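Local coordinates for protein aminotransferase class I and II (PDB 3OP7) that probably transfers amino groups between amino and keto acids, using pyridoxal phosphate held as a Schiff base on a lysine, at residues A[83-88]-A[246-251]; A[95-100]-A[213-218]; A[99-104]-A[238-243]; A[120-123]-A[128-131]. All coordinates share one frame; numbering follows the deposited sequence.

Interaction 1 of 4, residues A[83-88]-A[246-251]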
# COMPACT_ATOMS: atom_id res chain seq x y z
N GLN A 83 -11.28 12.61 11.82
CA GLN A 83 -9.84 12.68 11.95
C GLN A 83 -9.14 11.33 11.63
O GLN A 83 -7.91 11.22 11.76
CB GLN A 83 -9.47 13.10 13.36
CG GLN A 83 -9.90 14.53 13.75
CD GLN A 83 -9.59 14.84 15.18
OE1 GLN A 83 -10.50 14.93 16.02
NE2 GLN A 83 -8.30 14.99 15.50
N ILE A 84 -9.91 10.33 11.17
CA ILE A 84 -9.38 8.96 10.96
C ILE A 84 -9.36 8.64 9.50
O ILE A 84 -10.41 8.79 8.83
CB ILE A 84 -10.25 7.90 11.68
CG1 ILE A 84 -10.40 8.24 13.18
CG2 ILE A 84 -9.65 6.49 11.52
CD1 ILE A 84 -9.03 8.41 14.01
N LEU A 85 -8.21 8.19 9.00
CA LEU A 85 -8.10 7.66 7.66
C LEU A 85 -7.60 6.22 7.72
O LEU A 85 -6.52 5.94 8.24
CB LEU A 85 -7.15 8.47 6.77
CG LEU A 85 -7.53 9.92 6.49
CD1 LEU A 85 -6.38 10.59 5.73
CD2 LEU A 85 -8.85 9.97 5.69
N GLN A 86 -8.35 5.32 7.09
CA GLN A 86 -7.93 3.93 6.94
C GLN A 86 -6.77 3.81 5.98
O GLN A 86 -6.75 4.48 4.92
CB GLN A 86 -9.09 3.09 6.41
CG GLN A 86 -8.89 1.59 6.51
CD GLN A 86 -10.18 0.88 6.21
OE1 GLN A 86 -10.56 0.80 5.07
NE2 GLN A 86 -10.87 0.41 7.22
N THR A 87 -5.86 2.88 6.30
CA THR A 87 -4.73 2.60 5.46
C THR A 87 -4.44 1.11 5.35
O THR A 87 -5.02 0.29 6.13
CB THR A 87 -3.49 3.31 6.04
OG1 THR A 87 -3.26 2.80 7.37
CG2 THR A 87 -3.65 4.85 6.03
N ASN A 88 -3.60 0.72 4.38
CA ASN A 88 -3.13 -0.66 4.31
C ASN A 88 -2.07 -0.94 5.36
O ASN A 88 -0.85 -0.86 5.10
CB ASN A 88 -2.68 -1.07 2.90
CG ASN A 88 -1.47 -0.29 2.39
OD1 ASN A 88 -1.45 0.93 2.53
ND2 ASN A 88 -0.47 -0.98 1.79
N ASP A 246 -5.62 13.69 -0.16
CA ASP A 246 -5.36 13.96 -1.55
C ASP A 246 -4.13 13.23 -2.11
O ASP A 246 -3.74 13.48 -3.26
CB ASP A 246 -5.23 15.46 -1.78
CG ASP A 246 -6.58 16.20 -1.65
OD1 ASP A 246 -7.68 15.63 -1.95
OD2 ASP A 246 -6.50 17.38 -1.25
N TYR A 247 -3.52 12.37 -1.29
CA TYR A 247 -2.31 11.63 -1.69
C TYR A 247 -2.45 10.10 -1.63
O TYR A 247 -1.54 9.38 -2.05
CB TYR A 247 -1.12 12.04 -0.83
CG TYR A 247 -0.75 13.47 -1.03
CD1 TYR A 247 0.14 13.84 -2.05
CD2 TYR A 247 -1.33 14.46 -0.26
CE1 TYR A 247 0.44 15.17 -2.26
CE2 TYR A 247 -1.03 15.77 -0.44
CZ TYR A 247 -0.15 16.13 -1.45
OH TYR A 247 0.10 17.48 -1.63
N ARG A 248 -3.60 9.59 -1.18
CA ARG A 248 -3.74 8.14 -1.04
C ARG A 248 -3.73 7.38 -2.39
O ARG A 248 -3.41 6.22 -2.38
CB ARG A 248 -4.98 7.80 -0.19
CG ARG A 248 -4.77 8.32 1.25
CD ARG A 248 -5.98 8.19 2.23
NE ARG A 248 -6.38 6.81 2.50
CZ ARG A 248 -7.44 6.20 1.99
NH1 ARG A 248 -8.24 6.82 1.13
NH2 ARG A 248 -7.68 4.94 2.31
N ASP A 249 -4.03 8.00 -3.53
CA ASP A 249 -3.91 7.27 -4.79
C ASP A 249 -2.46 7.07 -5.22
O ASP A 249 -2.20 6.30 -6.15
CB ASP A 249 -4.70 7.86 -5.95
CG ASP A 249 -6.21 7.79 -5.75
OD1 ASP A 249 -6.65 7.40 -4.66
OD2 ASP A 249 -6.90 8.13 -6.74
N TYR A 250 -1.50 7.70 -4.56
CA TYR A 250 -0.13 7.38 -4.93
C TYR A 250 0.29 6.07 -4.36
O TYR A 250 1.26 5.47 -4.83
CB TYR A 250 0.83 8.46 -4.40
CG TYR A 250 0.86 9.74 -5.17
CD1 TYR A 250 1.38 9.79 -6.47
CD2 TYR A 250 0.37 10.92 -4.63
CE1 TYR A 250 1.46 10.95 -7.13
CE2 TYR A 250 0.44 12.10 -5.30
CZ TYR A 250 0.99 12.14 -6.57
OH TYR A 250 1.06 13.28 -7.37
N THR A 251 -0.31 5.68 -3.22
CA THR A 251 0.17 4.54 -2.46
C THR A 251 -0.78 3.37 -2.30
O THR A 251 -0.33 2.22 -2.19
CB THR A 251 0.58 5.04 -1.06
OG1 THR A 251 -0.59 5.51 -0.38
CG2 THR A 251 1.64 6.20 -1.20
O HOH W 1 -9.62 2.28 2.87

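Interaction 2 of 4, residues A[95-100]-A[213-218]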
# COMPACT_ATOMS: atom_id res chain seq x y z
N LEU A 95 3.84 5.59 5.56
CA LEU A 95 4.20 6.05 4.23
C LEU A 95 3.33 7.22 3.82
O LEU A 95 3.83 8.21 3.26
CB LEU A 95 4.04 4.92 3.21
CG LEU A 95 4.35 5.34 1.77
CD1 LEU A 95 5.75 5.92 1.62
CD2 LEU A 95 4.11 4.16 0.85
N LEU A 96 2.03 7.10 4.01
CA LEU A 96 1.12 8.20 3.61
C LEU A 96 1.48 9.51 4.32
O LEU A 96 1.51 10.58 3.70
CB LEU A 96 -0.30 7.84 3.94
CG LEU A 96 -1.38 8.90 3.64
CD1 LEU A 96 -1.39 9.28 2.14
CD2 LEU A 96 -2.76 8.39 4.13
N VAL A 97 1.76 9.43 5.61
CA VAL A 97 2.11 10.64 6.40
C VAL A 97 3.39 11.28 5.82
O VAL A 97 3.42 12.48 5.47
CB VAL A 97 2.28 10.36 7.89
CG1 VAL A 97 2.86 11.62 8.68
CG2 VAL A 97 0.93 9.94 8.47
N LEU A 98 4.44 10.47 5.69
CA LEU A 98 5.74 10.99 5.29
C LEU A 98 5.74 11.46 3.86
O LEU A 98 6.24 12.54 3.51
CB LEU A 98 6.81 9.92 5.58
CG LEU A 98 6.95 9.58 7.08
CD1 LEU A 98 7.63 8.22 7.27
CD2 LEU A 98 7.72 10.69 7.80
N TYR A 99 5.15 10.67 2.99
CA TYR A 99 5.15 11.02 1.60
C TYR A 99 4.34 12.31 1.34
O TYR A 99 4.71 13.14 0.48
CB TYR A 99 4.63 9.84 0.80
CG TYR A 99 5.03 9.76 -0.64
CD1 TYR A 99 6.15 10.39 -1.13
CD2 TYR A 99 4.25 9.06 -1.53
CE1 TYR A 99 6.49 10.33 -2.49
CE2 TYR A 99 4.60 8.99 -2.88
CZ TYR A 99 5.71 9.61 -3.34
OH TYR A 99 6.01 9.55 -4.69
N SER A 100 3.25 12.49 2.08
CA SER A 100 2.36 13.64 1.91
C SER A 100 3.03 14.91 2.43
O SER A 100 2.92 16.00 1.81
CB SER A 100 1.04 13.41 2.66
OG SER A 100 0.27 12.40 2.05
N LYS A 213 -0.66 18.77 17.11
CA LYS A 213 0.13 18.41 15.90
C LYS A 213 0.79 17.01 16.03
O LYS A 213 1.79 16.70 15.36
CB LYS A 213 1.17 19.50 15.62
CG LYS A 213 0.62 20.67 14.83
CD LYS A 213 1.67 21.82 14.73
CE LYS A 213 1.67 22.38 13.31
NZ LYS A 213 2.44 23.67 13.17
N GLY A 214 0.22 16.16 16.89
CA GLY A 214 0.60 14.77 16.99
C GLY A 214 -0.16 14.00 15.92
O GLY A 214 -1.36 14.23 15.76
N ILE A 215 0.54 13.10 15.24
CA ILE A 215 -0.01 12.30 14.11
C ILE A 215 0.20 10.85 14.58
O ILE A 215 1.35 10.41 14.75
CB ILE A 215 0.72 12.55 12.78
CG1 ILE A 215 0.62 14.02 12.36
CG2 ILE A 215 0.17 11.59 11.67
CD1 ILE A 215 1.51 14.37 11.18
N ALA A 216 -0.91 10.18 14.92
CA ALA A 216 -0.89 8.81 15.42
C ALA A 216 -1.08 7.81 14.30
O ALA A 216 -1.99 7.97 13.49
CB ALA A 216 -2.00 8.62 16.46
N VAL A 217 -0.18 6.82 14.25
CA VAL A 217 -0.26 5.75 13.29
C VAL A 217 -0.50 4.49 14.11
O VAL A 217 0.13 4.24 15.16
CB VAL A 217 0.99 5.65 12.40
CG1 VAL A 217 1.16 4.23 11.79
CG2 VAL A 217 0.94 6.72 11.28
N ASN A 218 -1.45 3.67 13.67
CA ASN A 218 -1.72 2.44 14.39
C ASN A 218 -2.29 1.40 13.42
O ASN A 218 -2.47 1.66 12.23
CB ASN A 218 -2.65 2.70 15.57
CG ASN A 218 -2.40 1.74 16.79
OD1 ASN A 218 -2.11 0.55 16.61
ND2 ASN A 218 -2.48 2.28 18.04

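Interaction 3 of 4, residues A[99-104]-A[238-243]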
# COMPACT_ATOMS: atom_id res chain seq x y z
N TYR A 99 5.15 10.67 2.99
CA TYR A 99 5.15 11.02 1.60
C TYR A 99 4.34 12.31 1.34
O TYR A 99 4.71 13.14 0.48
CB TYR A 99 4.63 9.84 0.80
CG TYR A 99 5.03 9.76 -0.64
CD1 TYR A 99 6.15 10.39 -1.13
CD2 TYR A 99 4.25 9.06 -1.53
CE1 TYR A 99 6.49 10.33 -2.49
CE2 TYR A 99 4.60 8.99 -2.88
CZ TYR A 99 5.71 9.61 -3.34
OH TYR A 99 6.01 9.55 -4.69
N SER A 100 3.25 12.49 2.08
CA SER A 100 2.36 13.64 1.91
C SER A 100 3.03 14.91 2.43
O SER A 100 2.92 16.00 1.81
CB SER A 100 1.04 13.41 2.66
OG SER A 100 0.27 12.40 2.05
N LEU A 101 3.69 14.80 3.59
CA LEU A 101 4.09 15.99 4.32
C LEU A 101 5.54 16.41 4.18
O LEU A 101 5.85 17.57 4.42
CB LEU A 101 3.74 15.84 5.83
CG LEU A 101 2.25 15.65 6.10
CD1 LEU A 101 2.08 15.37 7.60
CD2 LEU A 101 1.40 16.85 5.63
N ILE A 102 6.43 15.49 3.84
CA ILE A 102 7.84 15.79 3.87
C ILE A 102 8.29 16.29 2.51
O ILE A 102 8.04 15.65 1.48
CB ILE A 102 8.67 14.57 4.32
CG1 ILE A 102 8.34 14.21 5.76
CG2 ILE A 102 10.19 14.84 4.20
CD1 ILE A 102 8.40 15.37 6.79
N GLU A 103 8.97 17.44 2.51
CA GLU A 103 9.48 18.10 1.30
C GLU A 103 11.00 18.07 1.28
O GLU A 103 11.64 18.05 2.34
CB GLU A 103 9.03 19.55 1.28
CG GLU A 103 7.61 19.78 1.66
CD GLU A 103 6.70 19.96 0.51
OE1 GLU A 103 6.75 19.09 -0.40
OE2 GLU A 103 5.94 20.98 0.52
N PRO A 104 11.60 18.11 0.10
CA PRO A 104 13.05 18.19 0.01
C PRO A 104 13.60 19.35 0.84
O PRO A 104 13.02 20.43 0.82
CB PRO A 104 13.31 18.47 -1.49
CG PRO A 104 12.18 17.95 -2.17
CD PRO A 104 10.98 18.13 -1.24
N HIS A 238 -7.56 18.07 11.89
CA HIS A 238 -8.37 18.24 10.66
C HIS A 238 -7.54 18.73 9.49
O HIS A 238 -7.74 18.31 8.34
CB HIS A 238 -9.52 19.24 10.90
CG HIS A 238 -10.38 19.49 9.70
ND1 HIS A 238 -11.28 18.56 9.21
CD2 HIS A 238 -10.48 20.57 8.88
CE1 HIS A 238 -11.90 19.07 8.15
NE2 HIS A 238 -11.43 20.28 7.93
N GLN A 239 -6.58 19.64 9.75
CA GLN A 239 -5.76 20.19 8.67
C GLN A 239 -4.88 19.10 8.04
O GLN A 239 -4.81 18.97 6.80
CB GLN A 239 -4.90 21.34 9.21
CG GLN A 239 -5.66 22.63 9.50
CD GLN A 239 -4.85 23.56 10.39
OE1 GLN A 239 -4.33 23.15 11.43
NE2 GLN A 239 -4.72 24.82 9.97
N VAL A 240 -4.20 18.33 8.88
CA VAL A 240 -3.36 17.25 8.37
C VAL A 240 -4.18 16.20 7.63
O VAL A 240 -3.84 15.77 6.50
CB VAL A 240 -2.54 16.59 9.48
CG1 VAL A 240 -1.90 15.26 8.96
CG2 VAL A 240 -1.44 17.61 9.96
N THR A 241 -5.30 15.82 8.23
CA THR A 241 -6.18 14.82 7.61
C THR A 241 -6.60 15.28 6.23
O THR A 241 -6.61 14.51 5.24
CB THR A 241 -7.41 14.54 8.50
OG1 THR A 241 -6.95 14.02 9.77
CG2 THR A 241 -8.31 13.48 7.90
N ASP A 242 -6.96 16.55 6.14
CA ASP A 242 -7.34 17.10 4.82
C ASP A 242 -6.22 17.06 3.79
O ASP A 242 -6.50 16.92 2.60
CB ASP A 242 -7.80 18.55 4.92
CG ASP A 242 -9.27 18.69 5.27
OD1 ASP A 242 -10.02 17.71 5.09
OD2 ASP A 242 -9.69 19.81 5.69
N ILE A 243 -4.96 17.24 4.22
CA ILE A 243 -3.84 17.12 3.28
C ILE A 243 -3.69 15.68 2.81
O ILE A 243 -3.68 15.40 1.59
CB ILE A 243 -2.54 17.61 3.90
CG1 ILE A 243 -2.58 19.11 4.17
CG2 ILE A 243 -1.37 17.24 3.03
CD1 ILE A 243 -1.43 19.63 5.03

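Interaction 4 of 4, residues A[120-123]-A[128-131]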
# COMPACT_ATOMS: atom_id res chain seq x y z
N ASP A 120 14.26 6.34 6.97
CA ASP A 120 14.66 6.19 5.57
C ASP A 120 13.68 6.75 4.57
O ASP A 120 14.10 7.23 3.52
CB ASP A 120 15.10 4.76 5.27
CG ASP A 120 16.57 4.50 5.65
OD1 ASP A 120 17.37 5.50 5.74
OD2 ASP A 120 16.92 3.30 5.87
N ILE A 121 12.38 6.74 4.87
CA ILE A 121 11.47 7.39 3.95
C ILE A 121 11.78 8.89 3.86
O ILE A 121 11.95 9.41 2.75
CB ILE A 121 9.96 7.06 4.20
CG1 ILE A 121 9.70 5.57 3.92
CG2 ILE A 121 9.07 7.93 3.30
CD1 ILE A 121 8.31 5.07 4.30
N PRO A 122 11.91 9.60 5.01
CA PRO A 122 12.18 11.01 4.81
C PRO A 122 13.49 11.29 4.09
O PRO A 122 13.55 12.20 3.27
CB PRO A 122 12.17 11.62 6.22
CG PRO A 122 11.79 10.55 7.16
CD PRO A 122 11.44 9.29 6.36
N LYS A 123 14.52 10.52 4.36
CA LYS A 123 15.79 10.68 3.63
C LYS A 123 15.56 10.56 2.14
O LYS A 123 16.06 11.38 1.35
CB LYS A 123 16.80 9.59 4.01
CG LYS A 123 17.62 9.84 5.22
CD LYS A 123 18.99 9.15 5.01
CE LYS A 123 20.03 9.52 6.06
NZ LYS A 123 21.32 8.78 5.80
N GLU A 128 16.58 16.38 5.39
CA GLU A 128 17.78 16.27 6.19
C GLU A 128 17.37 15.63 7.51
O GLU A 128 16.61 16.22 8.27
CB GLU A 128 18.36 17.67 6.42
CG GLU A 128 19.65 17.57 7.13
CD GLU A 128 20.38 18.91 7.31
OE1 GLU A 128 19.97 19.96 6.78
OE2 GLU A 128 21.39 18.86 8.03
N VAL A 129 17.88 14.43 7.79
CA VAL A 129 17.40 13.62 8.90
C VAL A 129 18.46 13.46 9.97
O VAL A 129 19.54 12.96 9.69
CB VAL A 129 16.97 12.22 8.44
CG1 VAL A 129 16.49 11.35 9.66
CG2 VAL A 129 15.88 12.33 7.37
N ASP A 130 18.17 13.95 11.16
CA ASP A 130 19.01 13.74 12.32
C ASP A 130 18.47 12.57 13.16
O ASP A 130 17.25 12.35 13.23
CB ASP A 130 19.04 15.03 13.17
CG ASP A 130 20.12 16.01 12.75
OD1 ASP A 130 21.28 15.57 12.51
OD2 ASP A 130 19.83 17.23 12.68
N LEU A 131 19.37 11.84 13.79
CA LEU A 131 19.03 10.66 14.56
C LEU A 131 19.07 10.93 16.04
O LEU A 131 20.08 11.40 16.60
CB LEU A 131 19.96 9.52 14.18
CG LEU A 131 19.95 9.16 12.68
CD1 LEU A 131 20.96 8.00 12.44
CD2 LEU A 131 18.59 8.79 12.12

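Interaction 1 of 4, residues A[83-88]-A[246-251]
The guanidinium of R248 meets the backbone carbonyl of Q86 at its edge. NH2 donates to Q86 O over 2.8 Å, but the bond is bent, 135° at the hydrogen, and the oxygen stands 28° out of the guanidinium plane. At another part of the edge, and in plane, sits a water. It hydrogen-bonds to Q86 OE1 at 2.8 Å and is only weakly held by R248 NH2, a weak link at most between the glutamine amide and the arginine. The firmer hold on that amide is D260, which takes the NE2 end, while NH2 of R248 also bonds I62 O. The arginine chain runs extended through chi2 and then bends at chi3 (63°); just there R248 CD passes L85 CD1 at 4.3 Å. Two conformers of R248 were modelled, and this account holds for one of them. Strand 84-87 is an edge strand, within this chain, of the main mixed sheet, paired antiparallel with strand 232-235. Segment 246-251 is part of the loop between helices 238-244 and 257-268. R248 thus bridges loop to sheet edge while lying on L96 of helix 89-101, with E10 of the second subunit packed against it.

Interaction 2 of 4, residues A[95-100]-A[213-218]
V97 and I215 reach toward each other from helix and strand, tip to tip, and the valine carries most of the contact. From V97 CB the side chain forks into two methyls, and both find the isoleucine. CG1, swung opposite the backbone N (chi1 172°), sits 4.0 Å from I215 CD1 and equally far from I215 CG2. The other methyl, V97 CG2, makes the closest approach, 3.7 Å to I215 CG2, and also reaches V217 CG2 at 4.3 Å. The isoleucine therefore offers its branch methyl to both prongs of the valine, and the end of its long arm to one of them. I215 and V217 can share this work because they are two apart on the strand and face the helix together, whereas A216 between them points away from the helix and touches S206. The closest pair of CA atoms, V97 CA and I215 CA, is still 8.2 Å apart, and side chains bridge that gap. On the helix itself S100 OG donates to L96 O at 2.8 Å, and S100 N reaches the same oxygen from the opposite face of its plane; the hydroxyl is thus satisfied within its own helix. Strand 214-219 runs on toward K222, the lysine carrying the cofactor, and lies between strands 189-193 and 232-235 in the large-domain sheet of a class I/II aminotransferase. Helix 89-101 covers one side of that sheet: V97 also touches V234, L98 touches L191, and I215 packs on both of these neighbouring strands.

Interaction 3 of 4, residues A[99-104]-A[238-243]
This is a purely apolar contact between the last turn of helix 89-101 and the short helix 238-244, at the periphery of the large domain. L101 supplies one side of it and divides its two methyls between two residues of the other helix. CD2 lies 3.8 Å from I243 CG2 and 4.0 Å from I243 CD1, while L101 CD1 is 4.2 Å from V240 CG1. V240 and I243 are three residues apart, close to one turn, which places them on the same flank of their helix, where a single forked side chain can touch both. The leucine does not start out aimed at them: its CB bond runs past the partner helix, but chi1 (-60°) sets CG opposite the carbonyl carbon, and from there the methyls come nearer to the helix. L101 and I243 cross obliquely, I243 giving its branch methyl and its chain end to the same leucine methyl. M157 of strand 157-161 also touches L101, and I215 of strand 214-219 touches both L101 and V240, which joins the pair to the sheet. At I102 the chain leaves helical geometry, and further on the E103 carboxylate hydrogen-bonds the backbone N of M2 of the second subunit. With no hydrogen bond or charge pair between 99-104 and 238-243, dispersion and the burial of methyl groups hold the two together. Such forces are not directional, so the fit depends on shape and on the surrounding side chains.

Interaction 4 of 4, residues A[120-123]-A[128-131]
The first torsion of V129 (chi1 178°) puts its CG2 opposite the carbonyl carbon and beside the backbone N, where that one methyl meets the end of helix 117-124. K123 comes to it with a turned chain: chi1 is -85° and chi2 -149°, away from a straight zigzag, and the side chain crosses the valine at about a right angle. K123 CG is the atom that touches, 3.7 Å from V129 CG2 and 4.1 Å from V129 CB. The same valine methyl also sits 3.8 Å from the backbone N of K123 and 3.9 Å from P122 CB, so it lodges where proline and lysine join. The aliphatic start of the lysine is what is used here. These residues belong to a beta-alpha-beta unit, in which strand 107-112 leads through helix 117-124 into the parallel strand 128-135 beside it. Only four residues separate 123 from 128, so the chain returns at once and K123 CA comes within 6.2 Å of V129 CA. P122 lacks an N-H, and the helix is kinked where its N makes no bond to the preceding turn. Its ring also rests on L98 of helix 89-101 and on A127. On the strand, E128 forms a salt bridge with R152, while I121 on the helix packs against Y99 of the second subunit.

Interactions 1, 2 and 3 form one cluster in the large domain, with centres 8 to 11 Å apart, and each touches the other two. Helix 89-101 is their common piece: interactions 2 and 3 both use it, sharing Y99 and S100, and strand 84-87 of interaction 1 leads straight into it. Along the chain the first segments come in the order 83-88, 95-100, 99-104 and 120-123. Interaction 4, about 22 Å from interaction 1 between centres, is the short-range one, yet I121 and P122 still pack on L98. Interactions 1, 2 and 4 reach the same mixed sheet, helix 89-101 touches segments of all four contacts, and all four lie within reach of the second subunit.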